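Local atomic coordinates of DUF411 domain-containing protein (Pseudomonas aeruginosa, PDB entry 6WIS), a protein that binds copper in a cysteine-bridged tetranuclear cluster and probably contributes to bacterial copper resistance. Residues A[9-14]-A[32-37]; A[53-58]-A[65-70]. One frame throughout, in Å; residues are numbered along the deposited sequence.

Interaction 1. Residues A[9-14]-A[32-37]. With ZN (zinc ion), chain K; CU (copper (II) ion), chain E; ZN (zinc ion), chain L.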
ATOM      1  N   ARG A   9      -3.019  10.221  -0.843  1.00 27.86           N
ATOM      2  CA  ARG A   9      -1.808  10.320  -0.035  1.00 26.47           C
ATOM      3  C   ARG A   9      -1.844  11.516   0.913  1.00 24.85           C
ATOM      4  O   ARG A   9      -2.467  12.544   0.633  1.00 28.23           O
ATOM      5  CB  ARG A   9      -0.552  10.390  -0.919  1.00 20.68           C
ATOM      6  CG  ARG A   9      -0.527  11.555  -1.906  1.00 26.95           C
ATOM      7  CD  ARG A   9       0.814  11.635  -2.631  1.00 30.03           C
ATOM      8  NE  ARG A   9       0.780  12.530  -3.779  1.00 34.91           N
ATOM      9  CZ  ARG A   9       1.225  13.789  -3.787  1.00 37.46           C
ATOM     10  NH1 ARG A   9       1.744  14.335  -2.694  1.00 31.15           N
ATOM     11  NH2 ARG A   9       1.161  14.502  -4.906  1.00 32.07           N
ATOM     12  N   ASP A  10      -1.151  11.352   2.040  1.00 30.82           N
ATOM     13  CA  ASP A  10      -0.997  12.407   3.037  1.00 33.27           C
ATOM     14  C   ASP A  10      -0.379  13.657   2.426  1.00 36.75           C
ATOM     15  O   ASP A  10       0.488  13.582   1.545  1.00 33.43           O
ATOM     16  CB  ASP A  10      -0.118  11.914   4.175  1.00 33.63           C
ATOM     17  CG  ASP A  10      -0.895  11.142   5.212  1.00 38.52           C
ATOM     18  OD1 ASP A  10      -2.132  11.022   5.059  1.00 34.14           O
ATOM     19  OD2 ASP A  10      -0.276  10.664   6.182  1.00 43.85           O
ATOM     20  N   ALA A  11      -0.840  14.815   2.882  1.00 28.74           N
ATOM     21  CA  ALA A  11      -0.205  16.056   2.446  1.00 34.89           C
ATOM     22  C   ALA A  11       1.235  16.111   2.946  1.00 27.98           C
ATOM     23  O   ALA A  11       1.543  15.634   4.043  1.00 31.65           O
ATOM     24  CB  ALA A  11      -0.983  17.279   2.959  1.00 30.68           C
ATOM     25  N   ASN A  12       2.121  16.683   2.117  1.00 36.90           N
ATOM     26  CA  ASN A  12       3.499  17.031   2.513  1.00 35.12           C
ATOM     27  C   ASN A  12       4.307  15.803   2.926  1.00 35.86           C
ATOM     28  O   ASN A  12       5.105  15.841   3.865  1.00 36.10           O
ATOM     29  CB  ASN A  12       3.520  18.083   3.633  1.00 39.23           C
ATOM     30  CG  ASN A  12       4.925  18.665   3.852  1.00 43.26           C
ATOM     31  OD1 ASN A  12       5.578  19.093   2.896  1.00 44.46           O
ATOM     32  ND2 ASN A  12       5.411  18.625   5.088  1.00 38.41           N
ATOM     33  N   CYS A  13       4.090  14.691   2.230  1.00 39.54           N
ATOM     34  CA  CYS A  13       4.719  13.417   2.563  1.00 32.52           C
ATOM     35  C   CYS A  13       5.551  12.996   1.353  1.00 30.29           C
ATOM     36  O   CYS A  13       5.001  12.680   0.292  1.00 31.85           O
ATOM     37  CB  CYS A  13       3.663  12.370   2.925  1.00 29.71           C
ATOM     38  SG  CYS A  13       4.291  10.878   3.719  1.00 30.53           S
ATOM     39  N   GLY A  14       6.873  13.032   1.504  1.00 34.45           N
ATOM     40  CA  GLY A  14       7.785  12.779   0.404  1.00 29.71           C
ATOM     41  C   GLY A  14       7.866  11.319   0.027  1.00 26.25           C
ATOM     42  O   GLY A  14       7.966  11.000  -1.165  1.00 27.07           O
ATOM     43  N   ASP A  32      -3.072  10.170  -8.718  1.00 28.53           N
ATOM     44  CA  ASP A  32      -2.985  10.440  -7.288  1.00 34.44           C
ATOM     45  C   ASP A  32      -3.399  11.864  -6.958  1.00 36.25           C
ATOM     46  O   ASP A  32      -3.361  12.760  -7.800  1.00 38.12           O
ATOM     47  CB  ASP A  32      -1.570  10.206  -6.746  1.00 33.34           C
ATOM     48  CG  ASP A  32      -0.551  11.145  -7.355  1.00 40.25           C
ATOM     49  OD1 ASP A  32      -0.299  11.014  -8.578  1.00 41.59           O
ATOM     50  OD2 ASP A  32      -0.007  12.010  -6.614  1.00 38.57           O
ATOM     51  N   HIS A  33      -3.717  12.067  -5.687  1.00 34.00           N
ATOM     52  CA  HIS A  33      -3.966  13.398  -5.156  1.00 37.98           C
ATOM     53  C   HIS A  33      -3.689  13.380  -3.668  1.00 35.57           C
ATOM     54  O   HIS A  33      -3.793  12.343  -3.011  1.00 31.05           O
ATOM     55  CB  HIS A  33      -5.408  13.827  -5.385  1.00 35.69           C
ATOM     56  CG  HIS A  33      -6.377  12.794  -4.933  1.00 37.96           C
ATOM     57  ND1 HIS A  33      -6.640  11.661  -5.671  1.00 35.73           N
ATOM     58  CD2 HIS A  33      -7.087  12.672  -3.787  1.00 40.67           C
ATOM     59  CE1 HIS A  33      -7.502  10.905  -5.017  1.00 39.56           C
ATOM     60  NE2 HIS A  33      -7.790  11.497  -3.872  1.00 38.30           N
ATOM     61  N   VAL A  34      -3.351  14.558  -3.161  1.00 37.21           N
ATOM     62  CA  VAL A  34      -3.322  14.828  -1.738  1.00 30.22           C
ATOM     63  C   VAL A  34      -4.740  14.757  -1.171  1.00 38.89           C
ATOM     64  O   VAL A  34      -5.682  15.346  -1.724  1.00 30.25           O
ATOM     65  CB  VAL A  34      -2.662  16.196  -1.522  1.00 35.61           C
ATOM     66  CG1 VAL A  34      -2.644  16.584  -0.076  1.00 31.56           C
ATOM     67  CG2 VAL A  34      -1.247  16.145  -2.081  1.00 39.03           C
ATOM     68  N   GLU A  35      -4.893  14.041  -0.052  1.00 33.63           N
ATOM     69  CA  GLU A  35      -6.195  13.654   0.499  1.00 38.25           C
ATOM     70  C   GLU A  35      -6.765  14.700   1.456  1.00 32.76           C
ATOM     71  O   GLU A  35      -6.069  15.139   2.369  1.00 34.93           O
ATOM     72  CB  GLU A  35      -6.082  12.329   1.266  1.00 29.17           C
ATOM     73  CG  GLU A  35      -7.396  12.007   2.009  1.00 35.12           C
ATOM     74  CD  GLU A  35      -8.425  11.767   1.000  1.00 37.79           C
ATOM     75  OE1 GLU A  35      -7.926  11.249   0.025  1.00 38.19           O
ATOM     76  OE2 GLU A  35      -9.625  12.128   1.084  1.00 37.41           O
ATOM     77  N   ALA A  36      -8.046  15.051   1.281  1.00 32.03           N
ATOM     78  CA  ALA A  36      -8.713  15.950   2.224  1.00 29.85           C
ATOM     79  C   ALA A  36      -9.333  15.216   3.405  1.00 41.38           C
ATOM     80  O   ALA A  36      -9.379  15.771   4.505  1.00 34.07           O
ATOM     81  CB  ALA A  36      -9.806  16.762   1.518  1.00 35.79           C
ATOM     82  N   ASP A  37      -9.827  13.963   3.219  1.00 37.41           N
ATOM     83  CA  ASP A  37     -10.506  13.248   4.312  1.00 40.12           C
ATOM     84  C   ASP A  37     -10.008  11.802   4.325  1.00 37.52           C
ATOM     85  O   ASP A  37     -10.652  10.889   3.793  1.00 33.78           O
ATOM     86  CB  ASP A  37     -12.026  13.316   4.184  1.00 41.49           C
ATOM     87  CG  ASP A  37     -12.738  13.119   5.532  1.00 49.24           C
ATOM     88  OD1 ASP A  37     -12.208  12.400   6.427  1.00 42.51           O
ATOM     89  OD2 ASP A  37     -13.832  13.699   5.694  1.00 55.67           O
TER
HETATM   90 ZN    ZN K 209      -8.722  10.754  -2.045  1.00 40.74          ZN
HETATM   91 CU    CU E 203       4.786   9.539   1.966  1.00 29.60          CU
HETATM   92 ZN    ZN L 210       1.183  12.847  -9.054  1.00 66.21          ZN
HETATM   93  O   HOH W   1      -3.628  14.881   3.857  1.00 44.09           O

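Interaction 2. Residues A[53-58]-A[65-70]. With CU (copper (II) ion), chain C; CU (copper (II) ion), chain D.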
ATOM      1  N   SER A  53      -1.422   3.750   7.291  1.00 27.79           N
ATOM      2  CA  SER A  53      -0.107   4.216   6.896  1.00 25.68           C
ATOM      3  C   SER A  53      -0.306   5.626   6.368  1.00 26.90           C
ATOM      4  O   SER A  53      -1.314   6.276   6.668  1.00 27.76           O
ATOM      5  CB  SER A  53       0.517   3.228   5.891  1.00 26.83           C
ATOM      6  OG  SER A  53       1.859   3.547   5.586  1.00 25.40           O
ATOM      7  N   CYS A  54       0.648   6.101   5.561  1.00 24.12           N
ATOM      8  CA  CYS A  54       0.667   7.479   5.068  1.00 23.74           C
ATOM      9  C   CYS A  54      -0.077   7.669   3.742  1.00 26.50           C
ATOM     10  O   CYS A  54      -0.269   8.814   3.299  1.00 20.46           O
ATOM     11  CB  CYS A  54       2.130   7.911   4.902  1.00 25.58           C
ATOM     12  SG  CYS A  54       3.067   6.605   4.018  1.00 27.53           S
ATOM     13  N   HIS A  55      -0.456   6.587   3.069  1.00 22.14           N
ATOM     14  CA  HIS A  55      -1.203   6.715   1.822  1.00 21.27           C
ATOM     15  C   HIS A  55      -2.046   5.457   1.631  1.00 23.48           C
ATOM     16  O   HIS A  55      -1.772   4.421   2.230  1.00 22.65           O
ATOM     17  CB  HIS A  55      -0.264   6.918   0.620  1.00 22.50           C
ATOM     18  CG  HIS A  55       0.621   5.735   0.339  1.00 20.96           C
ATOM     19  ND1 HIS A  55       1.976   5.732   0.598  1.00 23.70           N
ATOM     20  CD2 HIS A  55       0.337   4.507  -0.167  1.00 22.57           C
ATOM     21  CE1 HIS A  55       2.492   4.562   0.262  1.00 23.22           C
ATOM     22  NE2 HIS A  55       1.515   3.790  -0.185  1.00 23.54           N
ATOM     23  N   THR A  56      -3.058   5.549   0.770  1.00 21.84           N
ATOM     24  CA  THR A  56      -3.944   4.423   0.482  1.00 21.13           C
ATOM     25  C   THR A  56      -4.133   4.350  -1.028  1.00 22.74           C
ATOM     26  O   THR A  56      -4.611   5.315  -1.629  1.00 24.37           O
ATOM     27  CB  THR A  56      -5.305   4.570   1.170  1.00 27.01           C
ATOM     28  OG1 THR A  56      -5.124   4.772   2.585  1.00 28.48           O
ATOM     29  CG2 THR A  56      -6.140   3.304   0.945  1.00 26.09           C
ATOM     30  N   GLY A  57      -3.718   3.230  -1.643  1.00 21.96           N
ATOM     31  CA  GLY A  57      -3.955   2.996  -3.057  1.00 23.23           C
ATOM     32  C   GLY A  57      -5.177   2.111  -3.272  1.00 26.81           C
ATOM     33  O   GLY A  57      -5.592   1.394  -2.362  1.00 21.95           O
ATOM     34  N   VAL A  58      -5.769   2.186  -4.469  1.00 23.57           N
ATOM     35  CA  VAL A  58      -6.909   1.335  -4.829  1.00 25.09           C
ATOM     36  C   VAL A  58      -6.636   0.745  -6.198  1.00 28.16           C
ATOM     37  O   VAL A  58      -6.397   1.485  -7.164  1.00 27.66           O
ATOM     38  CB  VAL A  58      -8.255   2.090  -4.842  1.00 29.81           C
ATOM     39  CG1 VAL A  58      -9.413   1.079  -5.038  1.00 28.95           C
ATOM     40  CG2 VAL A  58      -8.464   2.858  -3.527  1.00 30.23           C
ATOM     41  N   GLU A  65      -2.393  -0.403   1.372  1.00 26.26           N
ATOM     42  CA  GLU A  65      -2.150   0.539   2.456  1.00 24.63           C
ATOM     43  C   GLU A  65      -0.650   0.632   2.694  1.00 24.06           C
ATOM     44  O   GLU A  65      -0.010  -0.361   3.049  1.00 22.74           O
ATOM     45  CB  GLU A  65      -2.876   0.101   3.730  1.00 25.38           C
ATOM     46  CG  GLU A  65      -2.748   1.084   4.892  1.00 22.38           C
ATOM     47  CD  GLU A  65      -3.495   2.394   4.643  1.00 30.98           C
ATOM     48  OE1 GLU A  65      -4.286   2.422   3.678  1.00 31.71           O
ATOM     49  OE2 GLU A  65      -3.298   3.391   5.404  1.00 26.44           O
ATOM     50  N   GLY A  66      -0.088   1.806   2.478  1.00 24.66           N
ATOM     51  CA  GLY A  66       1.321   1.968   2.779  1.00 21.90           C
ATOM     52  C   GLY A  66       2.279   1.468   1.701  1.00 25.88           C
ATOM     53  O   GLY A  66       1.942   1.268   0.521  1.00 23.27           O
ATOM     54  N   HIS A  67       3.523   1.292   2.132  1.00 22.68           N
ATOM     55  CA  HIS A  67       4.646   1.062   1.222  1.00 24.77           C
ATOM     56  C   HIS A  67       4.762  -0.416   0.822  1.00 26.35           C
ATOM     57  O   HIS A  67       5.769  -1.080   1.058  1.00 23.94           O
ATOM     58  CB  HIS A  67       5.915   1.599   1.875  1.00 24.47           C
ATOM     59  CG  HIS A  67       5.940   3.098   1.956  1.00 22.94           C
ATOM     60  ND1 HIS A  67       6.515   3.884   0.980  1.00 24.55           N
ATOM     61  CD2 HIS A  67       5.405   3.953   2.857  1.00 20.60           C
ATOM     62  CE1 HIS A  67       6.342   5.158   1.280  1.00 26.88           C
ATOM     63  NE2 HIS A  67       5.668   5.232   2.413  1.00 21.12           N
ATOM     64  N   VAL A  68       3.699  -0.916   0.187  1.00 27.18           N
ATOM     65  CA  VAL A  68       3.674  -2.302  -0.319  1.00 23.12           C
ATOM     66  C   VAL A  68       4.543  -2.402  -1.568  1.00 24.03           C
ATOM     67  O   VAL A  68       4.367  -1.599  -2.504  1.00 23.51           O
ATOM     68  CB  VAL A  68       2.242  -2.732  -0.638  1.00 24.89           C
ATOM     69  CG1 VAL A  68       2.239  -4.199  -1.118  1.00 19.92           C
ATOM     70  CG2 VAL A  68       1.281  -2.547   0.583  1.00 23.99           C
ATOM     71  N   PRO A  69       5.467  -3.358  -1.651  1.00 22.93           N
ATOM     72  CA  PRO A  69       6.257  -3.508  -2.880  1.00 23.45           C
ATOM     73  C   PRO A  69       5.381  -3.901  -4.064  1.00 26.12           C
ATOM     74  O   PRO A  69       4.377  -4.602  -3.911  1.00 20.48           O
ATOM     75  CB  PRO A  69       7.248  -4.630  -2.525  1.00 25.23           C
ATOM     76  CG  PRO A  69       7.397  -4.504  -1.007  1.00 28.18           C
ATOM     77  CD  PRO A  69       5.979  -4.211  -0.560  1.00 24.65           C
ATOM     78  N   ALA A  70       5.807  -3.478  -5.259  1.00 25.58           N
ATOM     79  CA  ALA A  70       5.048  -3.749  -6.480  1.00 25.37           C
ATOM     80  C   ALA A  70       4.734  -5.235  -6.650  1.00 29.98           C
ATOM     81  O   ALA A  70       3.602  -5.604  -6.987  1.00 28.82           O
ATOM     82  CB  ALA A  70       5.815  -3.224  -7.697  1.00 26.49           C
TER
HETATM   83 CU    CU C 201       2.673   7.333   1.918  1.00 23.20          CU
HETATM   84 CU    CU D 202       5.176   7.096   3.265  1.00 26.31          CU

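Interaction 1. Residues A[9-14]-A[32-37]
R9 and V34 form a parallel beta bridge, 5.0 Å from CA to CA, where strand 4-9 ends beside strand 29-34, one of the two edge strands of the mixed sheet. The intervening chain holds helix 14-24, so the two strands and the helix form a beta-alpha-beta crossover, and the bridge joins the C-terminal ends of its strands. Its backbone bonds flank V34, as parallel pairing requires: R9 N donates to H33 O at 3.1 Å, and E35 N donates to R9 O at 2.9 Å. V34 CA lies against that same R9 O in a CH...O contact. One step further on, a water accepts from A11 N and donates to E35 O, carrying the link past the end of the strand.

The charged contact is side-on. R9 extends from CG to NE and gives two N-H groups to one oxygen, D32 OD2, with NE at 3.0 Å and NH2 at 3.2 Å. OD2 lies almost in the guanidinium plane, although the carboxylate is turned 35° from it. D32 OD1 is bonded to a zinc ion, which probably withdraws some charge from the carboxylate.

Apolar packing comes from the two methyls of V34. CG2 lies over one guanidinium face toward its rim, 3.5 Å from R9 NH1, while CG1 touches A11 CB.

Metal ions border the contact. C13 SG joins C15 and C16 on a copper ion. H33 NE2 and E35 OE1, together with H8, bind a second zinc ion; the other carboxylate oxygen, E35 OE2, accepts from D37 N at 2.8 Å.

Interaction 2. Residues A[53-58]-A[65-70]
Two copper sites of the cysteine-bridged cluster span this contact, in which C54, just before strand 55-59, and H55, its first residue, face H67 in the loop after strand 62-65. C54 SG is one of the bridging sulfurs, 2.3 Å from each of two copper ions. H55 ND1 completes the pair of ligands given to one ion from here, and H67 NE2 does so for the other; C16 and C15 supply their respective third ligands.

The imidazoles form a T-shaped pair, planes at 71°, with H55 CE1 centred 3.8 Å above the H67 face. Next to CE1 on the same ring, H55 NE2 makes a weak hydrogen bond to G66 O, bent to 130° at the hydrogen, while G66 CA makes a CH-pi contact over one face. H67 ND1 bonds to P95 O, a second-shell partner that helps fix the ring's rotation.

T56 and E65 are an antiparallel non-hydrogen-bonded pair, and G66 N donates to H55 O beside it. In E65 the bend at chi2 (69°) places CD so that the carboxylate meets segment 53-58: OE1 accepts from T56 OG1 at 2.7 Å, and OE2 uses its anti lone pair for S53 N, also at 2.7 Å. K42 forms a salt bridge with OE2. S53 CB is pressed to 3.5 Å from G66 CA, while S53 OG bonds to G89 O.

W19 of helix 14-24 stacks on H55 and meets H67 edge-to-face, helix 38-45 covers T56 through M38 and L45, and strand 4-9 pairs with strand 55-59.

Overall arrangement
From the N terminus, strand 4-9 enters the loop 9-14, helix 14-24 follows, and interaction 1 closes this crossover when strand 29-34 returns parallel to strand 4-9. Helix 38-45 then leads to strand 55-59, whose hairpin with strand 62-65 is closed by interaction 2. The two closures are in series, neither nested nor crossed, with centres 12 Å apart: interaction 1 lies at the surface and interaction 2 near the centre of the chain. They meet where D10 N approaches C54 O at 3.0 Å, a probable hydrogen bond, and where R9 packs on H55. C13 from one and C54, H55 and H67 from the other contribute to the same copper cluster.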